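Putative mandelate racemase (Bordetella bronchiseptica, PDB 3OZY) is of unknown function but, as a magnesium-binding member of the enolase superfamily related to mandelate racemase, probably acts on an acid-sugar-like carboxylate substrate. Local coordinates at residues Val110-Trp115 against Gly282-Ala287; Gly138-Ala143 against Gly166-Lys171; Ile198-Asn203 against Tyr224-Pro229. All blocks are in the same frame, centred on the assembly; numbering follows the deposited sequence.

Contact 1. Residues Val110-Trp115 against Gly282-Ala287; sequences VDIALW and GGITEA
The hydroxyl of Thr285 is held from two directions: its OG1 donates a hydrogen bond to Asp111 OD1 at 2.6 Å and accepts the indole N-H of Trp115, NE1 lying 3.0 Å from OG1. The indole bond is almost straight, 170° at the hydrogen, and the oxygen sits in the ring plane, which would favour this rotation of the indole. OD1 receives the hydroxyl on its syn side. The other carboxylate oxygen, OD2, is met on the syn side too, by the backbone N of Thr285 at 2.9 Å, though this donor stands 29° out of the carboxylate plane. With CG anti to the backbone N (chi1 -177°), Asp111 thus reaches across to the first turn of helix 284-296, where its negative charge would be favoured by the helix dipole. Gly283, the N-cap residue, packs its backbone against the carboxylate, CA lying 3.4 Å from Asp111 OD2. Beside this polar cluster Ile284 lays CG2 over one face of the Trp115 indole, 3.6 Å from the centroid of the five-membered ring, in a CH-pi contact, while its CG1 meets Ile112 CG1 crosswise. The contact ties helix 102-122 of the N-terminal family region to the start of barrel helix 284-296; helix 81-97 packs on Asp111 and Thr285, helix 309-321 on Ile112 and Ile284, and the short helix 126-129 on Trp115.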
loop_
_atom_site.group_PDB
_atom_site.type_symbol
_atom_site.label_atom_id
_atom_site.label_comp_id
_atom_site.label_asym_id
_atom_site.label_seq_id
_atom_site.Cartn_x
_atom_site.Cartn_y
_atom_site.Cartn_z
ATOM N N VAL A 110 -14.210 -4.180 -6.922
ATOM C CA VAL A 110 -14.946 -5.438 -6.834
ATOM C C VAL A 110 -16.082 -5.342 -5.813
ATOM O O VAL A 110 -17.207 -5.789 -6.064
ATOM C CB VAL A 110 -13.990 -6.592 -6.489
ATOM C CG1 VAL A 110 -14.764 -7.873 -6.136
ATOM C CG2 VAL A 110 -13.005 -6.820 -7.644
ATOM N N ASP A 111 -15.798 -4.728 -4.668
ATOM C CA ASP A 111 -16.814 -4.521 -3.635
ATOM C C ASP A 111 -17.991 -3.684 -4.153
ATOM O O ASP A 111 -19.156 -4.008 -3.901
ATOM C CB ASP A 111 -16.179 -3.876 -2.392
ATOM C CG ASP A 111 -17.163 -3.708 -1.243
ATOM O OD1 ASP A 111 -17.337 -4.670 -0.460
ATOM O OD2 ASP A 111 -17.766 -2.620 -1.107
ATOM N N ILE A 112 -17.693 -2.609 -4.874
ATOM C CA ILE A 112 -18.747 -1.813 -5.492
ATOM C C ILE A 112 -19.576 -2.687 -6.435
ATOM O O ILE A 112 -20.800 -2.619 -6.422
ATOM C CB ILE A 112 -18.177 -0.586 -6.234
ATOM C CG1 ILE A 112 -17.693 0.457 -5.216
ATOM C CG2 ILE A 112 -19.238 0.035 -7.127
ATOM C CD1 ILE A 112 -16.834 1.567 -5.803
ATOM N N ALA A 113 -18.913 -3.525 -7.229
ATOM C CA ALA A 113 -19.639 -4.402 -8.149
ATOM C C ALA A 113 -20.557 -5.369 -7.395
ATOM O O ALA A 113 -21.668 -5.652 -7.850
ATOM C CB ALA A 113 -18.673 -5.154 -9.065
ATOM N N LEU A 114 -20.108 -5.871 -6.245
ATOM C CA LEU A 114 -20.949 -6.765 -5.455
ATOM C C LEU A 114 -22.180 -6.034 -4.922
ATOM O O LEU A 114 -23.266 -6.598 -4.878
ATOM C CB LEU A 114 -20.158 -7.397 -4.312
ATOM C CG LEU A 114 -19.066 -8.377 -4.745
ATOM C CD1 LEU A 114 -18.280 -8.871 -3.548
ATOM C CD2 LEU A 114 -19.673 -9.559 -5.506
ATOM N N TRP A 115 -22.018 -4.775 -4.517
ATOM C CA TRP A 115 -23.157 -3.987 -4.056
ATOM C C TRP A 115 -24.114 -3.670 -5.207
ATOM O O TRP A 115 -25.337 -3.683 -5.032
ATOM C CB TRP A 115 -22.692 -2.704 -3.347
ATOM C CG TRP A 115 -22.335 -2.924 -1.906
ATOM C CD1 TRP A 115 -21.082 -3.097 -1.370
ATOM C CD2 TRP A 115 -23.251 -2.996 -0.815
ATOM N NE1 TRP A 115 -21.169 -3.273 -0.005
ATOM C CE2 TRP A 115 -22.490 -3.202 0.360
ATOM C CE3 TRP A 115 -24.642 -2.894 -0.711
ATOM C CZ2 TRP A 115 -23.080 -3.316 1.620
ATOM C CZ3 TRP A 115 -25.225 -3.009 0.540
ATOM C CH2 TRP A 115 -24.444 -3.222 1.690
ATOM N N GLY A 282 -11.395 0.871 0.122
ATOM C CA GLY A 282 -11.761 -0.501 0.435
ATOM C C GLY A 282 -13.107 -0.949 -0.113
ATOM O O GLY A 282 -13.402 -2.148 -0.102
ATOM N N GLY A 283 -13.938 -0.021 -0.593
ATOM C CA GLY A 283 -15.242 -0.393 -1.126
ATOM C C GLY A 283 -16.363 0.391 -0.481
ATOM O O GLY A 283 -16.123 1.190 0.422
ATOM N N ILE A 284 -17.588 0.186 -0.957
ATOM C CA ILE A 284 -18.750 0.663 -0.224
ATOM C C ILE A 284 -18.745 0.085 1.202
ATOM O O ILE A 284 -19.004 0.793 2.167
ATOM C CB ILE A 284 -20.038 0.300 -0.985
ATOM C CG1 ILE A 284 -20.208 1.262 -2.170
ATOM C CG2 ILE A 284 -21.241 0.328 -0.059
ATOM C CD1 ILE A 284 -21.347 0.888 -3.134
ATOM N N THR A 285 -18.416 -1.195 1.333
ATOM C CA THR A 285 -18.373 -1.834 2.648
ATOM C C THR A 285 -17.462 -1.072 3.615
ATOM O O THR A 285 -17.827 -0.799 4.764
ATOM C CB THR A 285 -17.908 -3.287 2.509
ATOM O OG1 THR A 285 -18.774 -3.962 1.588
ATOM C CG2 THR A 285 -17.925 -4.007 3.858
ATOM N N GLU A 286 -16.286 -0.700 3.133
ATOM C CA GLU A 286 -15.312 -0.030 3.982
ATOM C C GLU A 286 -15.655 1.453 4.203
ATOM O O GLU A 286 -15.517 1.971 5.317
ATOM C CB GLU A 286 -13.907 -0.202 3.403
ATOM C CG GLU A 286 -12.779 0.220 4.347
ATOM C CD GLU A 286 -12.606 -0.705 5.545
ATOM O OE1 GLU A 286 -13.345 -1.708 5.677
ATOM O OE2 GLU A 286 -11.725 -0.411 6.377
ATOM N N ALA A 287 -16.116 2.138 3.161
ATOM C CA ALA A 287 -16.513 3.536 3.317
ATOM C C ALA A 287 -17.652 3.696 4.323
ATOM O O ALA A 287 -17.690 4.679 5.065
ATOM C CB ALA A 287 -16.903 4.143 1.970
#

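Contact 2. Residues Gly138-Ala143 against Gly166-Lys171; sequences GVRAYA and GFTAAK
The Phe167 ring carries the methyl of Ala143 centrally over one face, CB standing 3.8 Å from the ring centroid in a CH-pi contact, and has the carbonyl oxygen of Ala141 at its edge. A second flat group, the Arg140 guanidinium, meets Thr168 edge-on: NE donates to OG1 at 2.6 Å, within 6° of the guanidinium plane, and NH2 adds weak bonds to the same hydroxyl and to the Thr168 carbonyl. Arg140 spans the gap because its chain is extended from CG to NE. A water bridges the backbones where the strands diverge, donating to Ala141 O and accepting from Thr168 N. Farther on, parallel pairing takes over, Ala143 N bonding to Ala169 O and Lys171 N to Ala143 O, each at 3.0 Å. Lys171, bent at chi3 (82°), crosses the Tyr142 ring at a slant, its CB 3.7 Å from Tyr142 CE1, and gives NZ to Tyr142 OH at 2.9 Å; the same ammonium forms salt bridges with Glu227 and Glu329. The segments lie on two strands, 139-146 and 169-173, of a beta-alpha-beta unit of the barrel: helix 152-164 packs through Trp162 on Ala143 and Phe167, strand 197-201 lies beyond strand 169-173, and Tyr142 pairs through its backbone with strand 328-331.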
loop_
_atom_site.group_PDB
_atom_site.type_symbol
_atom_site.label_atom_id
_atom_site.label_comp_id
_atom_site.label_asym_id
_atom_site.label_seq_id
_atom_site.Cartn_x
_atom_site.Cartn_y
_atom_site.Cartn_z
ATOM N N GLY A 138 -31.786 16.253 -1.738
ATOM C CA GLY A 138 -30.627 16.227 -2.611
ATOM C C GLY A 138 -29.343 16.547 -1.870
ATOM O O GLY A 138 -29.373 16.951 -0.709
ATOM N N VAL A 139 -28.229 16.386 -2.574
ATOM C CA VAL A 139 -26.895 16.457 -2.001
ATOM C C VAL A 139 -26.118 17.646 -2.576
ATOM O O VAL A 139 -25.933 17.742 -3.788
ATOM C CB VAL A 139 -26.140 15.139 -2.300
ATOM C CG1 VAL A 139 -24.660 15.244 -1.931
ATOM C CG2 VAL A 139 -26.806 13.970 -1.578
ATOM N N ARG A 140 -25.665 18.547 -1.710
ATOM C CA ARG A 140 -24.897 19.702 -2.171
ATOM C C ARG A 140 -23.554 19.287 -2.771
ATOM O O ARG A 140 -22.764 18.586 -2.119
ATOM C CB ARG A 140 -24.666 20.683 -1.024
ATOM C CG ARG A 140 -23.927 21.926 -1.466
ATOM C CD ARG A 140 -23.314 22.631 -0.287
ATOM N NE ARG A 140 -23.001 24.019 -0.601
ATOM C CZ ARG A 140 -22.566 24.888 0.293
ATOM N NH1 ARG A 140 -22.396 24.499 1.552
ATOM N NH2 ARG A 140 -22.306 26.142 -0.061
ATOM N N ALA A 141 -23.308 19.714 -4.008
ATOM C CA ALA A 141 -22.095 19.350 -4.741
ATOM C C ALA A 141 -21.117 20.514 -4.836
ATOM O O ALA A 141 -21.492 21.687 -4.684
ATOM C CB ALA A 141 -22.443 18.860 -6.146
ATOM N N TYR A 142 -19.858 20.195 -5.091
ATOM C CA TYR A 142 -18.877 21.213 -5.401
ATOM C C TYR A 142 -18.175 20.882 -6.701
ATOM O O TYR A 142 -17.994 19.712 -7.041
ATOM C CB TYR A 142 -17.873 21.411 -4.264
ATOM C CG TYR A 142 -16.808 20.341 -4.049
ATOM C CD1 TYR A 142 -15.612 20.362 -4.769
ATOM C CD2 TYR A 142 -16.956 19.368 -3.057
ATOM C CE1 TYR A 142 -14.609 19.427 -4.530
ATOM C CE2 TYR A 142 -15.965 18.422 -2.821
ATOM C CZ TYR A 142 -14.794 18.457 -3.556
ATOM O OH TYR A 142 -13.777 17.538 -3.326
ATOM N N ALA A 143 -17.763 21.927 -7.413
ATOM C CA ALA A 143 -17.093 21.775 -8.697
ATOM C C ALA A 143 -15.623 21.465 -8.459
ATOM O O ALA A 143 -14.902 22.265 -7.858
ATOM C CB ALA A 143 -17.246 23.057 -9.525
ATOM N N GLY A 166 -24.628 26.634 -11.416
ATOM C CA GLY A 166 -25.462 26.173 -10.321
ATOM C C GLY A 166 -24.709 25.679 -9.097
ATOM O O GLY A 166 -25.324 25.367 -8.084
ATOM N N PHE A 167 -23.384 25.608 -9.173
ATOM C CA PHE A 167 -22.612 25.157 -8.014
ATOM C C PHE A 167 -22.573 26.218 -6.912
ATOM O O PHE A 167 -22.433 27.411 -7.194
ATOM C CB PHE A 167 -21.183 24.796 -8.421
ATOM C CG PHE A 167 -21.069 23.504 -9.180
ATOM C CD1 PHE A 167 -21.049 22.288 -8.505
ATOM C CD2 PHE A 167 -20.958 23.496 -10.562
ATOM C CE1 PHE A 167 -20.937 21.091 -9.190
ATOM C CE2 PHE A 167 -20.833 22.297 -11.255
ATOM C CZ PHE A 167 -20.831 21.094 -10.564
ATOM N N THR A 168 -22.675 25.779 -5.658
ATOM C CA THR A 168 -22.595 26.667 -4.504
ATOM C C THR A 168 -21.246 26.529 -3.799
ATOM O O THR A 168 -21.034 27.092 -2.727
ATOM C CB THR A 168 -23.714 26.369 -3.481
ATOM O OG1 THR A 168 -23.544 25.050 -2.943
ATOM C CG2 THR A 168 -25.089 26.483 -4.138
ATOM N N ALA A 169 -20.339 25.778 -4.419
ATOM C CA ALA A 169 -19.043 25.460 -3.831
ATOM C C ALA A 169 -18.115 24.981 -4.939
ATOM O O ALA A 169 -18.568 24.408 -5.933
ATOM C CB ALA A 169 -19.199 24.362 -2.773
ATOM N N ALA A 170 -16.815 25.205 -4.773
ATOM C CA ALA A 170 -15.836 24.748 -5.752
ATOM C C ALA A 170 -14.478 24.646 -5.079
ATOM O O ALA A 170 -14.262 25.222 -4.012
ATOM C CB ALA A 170 -15.770 25.708 -6.939
ATOM N N LYS A 171 -13.571 23.920 -5.719
ATOM C CA LYS A 171 -12.250 23.650 -5.165
ATOM C C LYS A 171 -11.138 24.184 -6.064
ATOM O O LYS A 171 -11.224 24.108 -7.294
ATOM C CB LYS A 171 -12.089 22.138 -4.942
ATOM C CG LYS A 171 -10.822 21.716 -4.178
ATOM C CD LYS A 171 -10.965 20.335 -3.546
ATOM C CE LYS A 171 -10.696 19.225 -4.540
ATOM N NZ LYS A 171 -10.945 17.894 -3.897
HETATM O O HOH W 1 -23.662 23.171 -4.983
#

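Contact 3. Residues Ile198-Asn203 against Tyr224-Pro229; sequences ILVDAN and YWFEEP. With MG (magnesium ion), chain C; ACY (acetic acid), chain I.
The magnesium site of the enolase-type barrel draws two of its three carboxylate ligands, Asp201 and Glu227, from the C-terminal ends of these adjacent parallel strands; the third, Glu254, follows the next strand, 249-252. Asp201 OD2 binds the ion at 2.3 Å and Glu227 OE2 at 2.2 Å; three waters and Glu254 complete the sphere. The two carboxylates are stacked with planes 20° apart, and Asp201 OD2 and Glu227 OE2 come within 3.2 Å, a repulsion the shared cation would offset. Asp201 OD1 accepts the backbone N of Asn203, making an Asx turn, and also accepts a hydrogen bond from a metal-bound water that donates at 2.7 Å to Glu228 OE1, so this second-shell acid helps orient a first-shell ligand. Besides Lys171, Glu227 OE1 receives Gln275 NE2 and a weak bond from Trp225 NE1. Another metal-bound water accepts from Asn203 ND2 and donates to an acetic acid molecule, probably from the crystallisation liquor; Asn203 OD1 meets Lys173. Earlier along the strands, Leu199 places CD2 over one face of the Trp225 indole, 3.4 Å from CE2. Trp225 CG lies between the backbone N and the carbonyl carbon (chi1 77°), which turns the indole back over Leu199. Pairing runs from Tyr224 N to Ile198 O through to Ala202 N and Glu227 O, the latter 2.9 Å apart. Val200 and Phe226 project to the other face, against helix 208-220, which links the strands; helix 178-192 packs on Ile198 and Val200, and strand 169-173 borders strand 197-201 opposite strand 225-227.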
loop_
_atom_site.group_PDB
_atom_site.type_symbol
_atom_site.label_atom_id
_atom_site.label_comp_id
_atom_site.label_asym_id
_atom_site.label_seq_id
_atom_site.Cartn_x
_atom_site.Cartn_y
_atom_site.Cartn_z
ATOM N N ILE A 198 -15.385 27.929 -0.769
ATOM C CA ILE A 198 -14.162 27.723 -1.525
ATOM C C ILE A 198 -13.287 26.737 -0.773
ATOM O O ILE A 198 -12.917 26.970 0.387
ATOM C CB ILE A 198 -13.404 29.055 -1.766
ATOM C CG1 ILE A 198 -14.272 30.036 -2.565
ATOM C CG2 ILE A 198 -12.096 28.802 -2.495
ATOM C CD1 ILE A 198 -13.677 31.432 -2.684
ATOM N N LEU A 199 -12.982 25.631 -1.441
ATOM C CA LEU A 199 -12.153 24.555 -0.905
ATOM C C LEU A 199 -10.786 24.643 -1.567
ATOM O O LEU A 199 -10.683 25.117 -2.696
ATOM C CB LEU A 199 -12.780 23.206 -1.259
ATOM C CG LEU A 199 -14.095 22.801 -0.585
ATOM C CD1 LEU A 199 -15.206 23.842 -0.700
ATOM C CD2 LEU A 199 -14.540 21.475 -1.180
ATOM N N VAL A 200 -9.740 24.190 -0.882
ATOM C CA VAL A 200 -8.384 24.229 -1.418
ATOM C C VAL A 200 -7.756 22.840 -1.285
ATOM O O VAL A 200 -8.032 22.129 -0.305
ATOM C CB VAL A 200 -7.549 25.284 -0.660
ATOM C CG1 VAL A 200 -6.074 25.139 -0.948
ATOM C CG2 VAL A 200 -8.037 26.697 -1.004
ATOM N N ASP A 201 -6.936 22.446 -2.262
ATOM C CA ASP A 201 -6.354 21.108 -2.305
ATOM C C ASP A 201 -4.915 21.211 -2.795
ATOM O O ASP A 201 -4.677 21.630 -3.937
ATOM C CB ASP A 201 -7.199 20.244 -3.250
ATOM C CG ASP A 201 -6.714 18.817 -3.365
ATOM O OD1 ASP A 201 -5.616 18.481 -2.875
ATOM O OD2 ASP A 201 -7.450 18.023 -3.999
ATOM N N ALA A 202 -3.965 20.852 -1.925
ATOM C CA ALA A 202 -2.544 20.975 -2.234
ATOM C C ALA A 202 -1.916 19.688 -2.773
ATOM O O ALA A 202 -0.740 19.687 -3.100
ATOM C CB ALA A 202 -1.764 21.458 -1.007
ATOM N N ASN A 203 -2.675 18.597 -2.856
ATOM C CA ASN A 203 -2.122 17.339 -3.370
ATOM C C ASN A 203 -0.779 16.962 -2.732
ATOM O O ASN A 203 0.141 16.500 -3.418
ATOM C CB ASN A 203 -1.984 17.377 -4.898
ATOM C CG ASN A 203 -3.310 17.234 -5.601
ATOM O OD1 ASN A 203 -3.959 18.229 -5.938
ATOM N ND2 ASN A 203 -3.725 15.994 -5.832
ATOM N N TYR A 224 -13.466 26.600 3.200
ATOM C CA TYR A 224 -14.165 25.494 3.851
ATOM C C TYR A 224 -13.208 24.406 4.361
ATOM O O TYR A 224 -13.334 23.932 5.499
ATOM C CB TYR A 224 -15.184 24.895 2.874
ATOM C CG TYR A 224 -16.139 23.909 3.501
ATOM C CD1 TYR A 224 -17.289 24.343 4.161
ATOM C CD2 TYR A 224 -15.908 22.540 3.422
ATOM C CE1 TYR A 224 -18.163 23.436 4.736
ATOM C CE2 TYR A 224 -16.779 21.630 3.995
ATOM C CZ TYR A 224 -17.899 22.076 4.647
ATOM O OH TYR A 224 -18.760 21.163 5.220
ATOM N N TRP A 225 -12.266 23.992 3.519
ATOM C CA TRP A 225 -11.278 23.002 3.918
ATOM C C TRP A 225 -9.966 23.156 3.176
ATOM O O TRP A 225 -9.910 23.833 2.144
ATOM C CB TRP A 225 -11.823 21.566 3.847
ATOM C CG TRP A 225 -11.955 20.861 2.494
ATOM C CD1 TRP A 225 -11.079 20.862 1.429
ATOM C CD2 TRP A 225 -12.995 19.941 2.159
ATOM N NE1 TRP A 225 -11.556 20.021 0.430
ATOM C CE2 TRP A 225 -12.727 19.442 0.864
ATOM C CE3 TRP A 225 -14.142 19.502 2.829
ATOM C CZ2 TRP A 225 -13.576 18.525 0.228
ATOM C CZ3 TRP A 225 -14.980 18.595 2.202
ATOM C CH2 TRP A 225 -14.697 18.118 0.916
ATOM N N PHE A 226 -8.930 22.538 3.748
ATOM C CA PHE A 226 -7.557 22.489 3.239
ATOM C C PHE A 226 -7.278 20.996 3.063
ATOM O O PHE A 226 -7.073 20.270 4.049
ATOM C CB PHE A 226 -6.634 23.076 4.318
ATOM C CG PHE A 226 -5.225 23.393 3.873
ATOM C CD1 PHE A 226 -4.811 23.250 2.565
ATOM C CD2 PHE A 226 -4.326 23.891 4.809
ATOM C CE1 PHE A 226 -3.509 23.601 2.198
ATOM C CE2 PHE A 226 -3.042 24.236 4.460
ATOM C CZ PHE A 226 -2.622 24.088 3.155
ATOM N N GLU A 227 -7.296 20.531 1.817
ATOM C CA GLU A 227 -7.211 19.108 1.484
ATOM C C GLU A 227 -5.786 18.708 1.099
ATOM O O GLU A 227 -5.095 19.455 0.397
ATOM C CB GLU A 227 -8.187 18.813 0.346
ATOM C CG GLU A 227 -8.031 17.456 -0.293
ATOM C CD GLU A 227 -9.157 17.146 -1.248
ATOM O OE1 GLU A 227 -10.150 17.906 -1.279
ATOM O OE2 GLU A 227 -9.059 16.131 -1.968
ATOM N N GLU A 228 -5.361 17.527 1.559
ATOM C CA GLU A 228 -3.988 17.045 1.375
ATOM C C GLU A 228 -2.966 18.176 1.497
ATOM O O GLU A 228 -2.141 18.399 0.610
ATOM C CB GLU A 228 -3.818 16.279 0.054
ATOM C CG GLU A 228 -4.522 14.922 0.047
ATOM C CD GLU A 228 -3.966 14.004 -1.022
ATOM O OE1 GLU A 228 -3.562 14.513 -2.095
ATOM O OE2 GLU A 228 -3.912 12.776 -0.797
ATOM N N PRO A 229 -2.992 18.893 2.624
ATOM C CA PRO A 229 -2.032 19.995 2.764
ATOM C C PRO A 229 -0.591 19.492 2.798
ATOM O O PRO A 229 0.316 20.203 2.348
ATOM C CB PRO A 229 -2.405 20.602 4.118
ATOM C CG PRO A 229 -3.036 19.453 4.886
ATOM C CD PRO A 229 -3.821 18.714 3.829
HETATM MG MG MG C . -7.771 15.733 -3.763
HETATM C C ACY I . -5.956 15.455 -9.239
HETATM O O ACY I . -5.414 16.304 -8.508
HETATM O OXT ACY I . -6.820 15.736 -10.096
HETATM C CH3 ACY I . -5.550 14.016 -9.110
HETATM O O HOH W 2 -5.674 15.867 -3.035
HETATM O O HOH W 3 -2.177 13.773 -4.294
HETATM O O HOH W 4 -6.576 15.177 -5.736
HETATM O O HOH W 5 -9.669 15.660 -5.179
#

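Overall arrangement
All three contacts are buried, but contacts 2 and 3 lie in the barrel sheet and contact 1 between helices. Contacts 2 and 3 each join neighbouring parallel strands across a beta-alpha-beta unit; strands 169-173 and 197-201 adjoin, and Lys171 NZ bridges to Glu227 OE1 at 2.7 Å, linking contact 2 directly to the metal site of contact 3. Contact 1 lies on the opposite side of the chain's centre, its nearest atoms about 14 Å from either of the others, and brings together segments from the two family regions. Its polar bonds are mainly made by side chains. Backbone pairing carries contact 3, alongside metal coordination, whereas in contact 2 it shares the work with the Arg140-Thr168 and Lys171-Tyr142 hydrogen bonds.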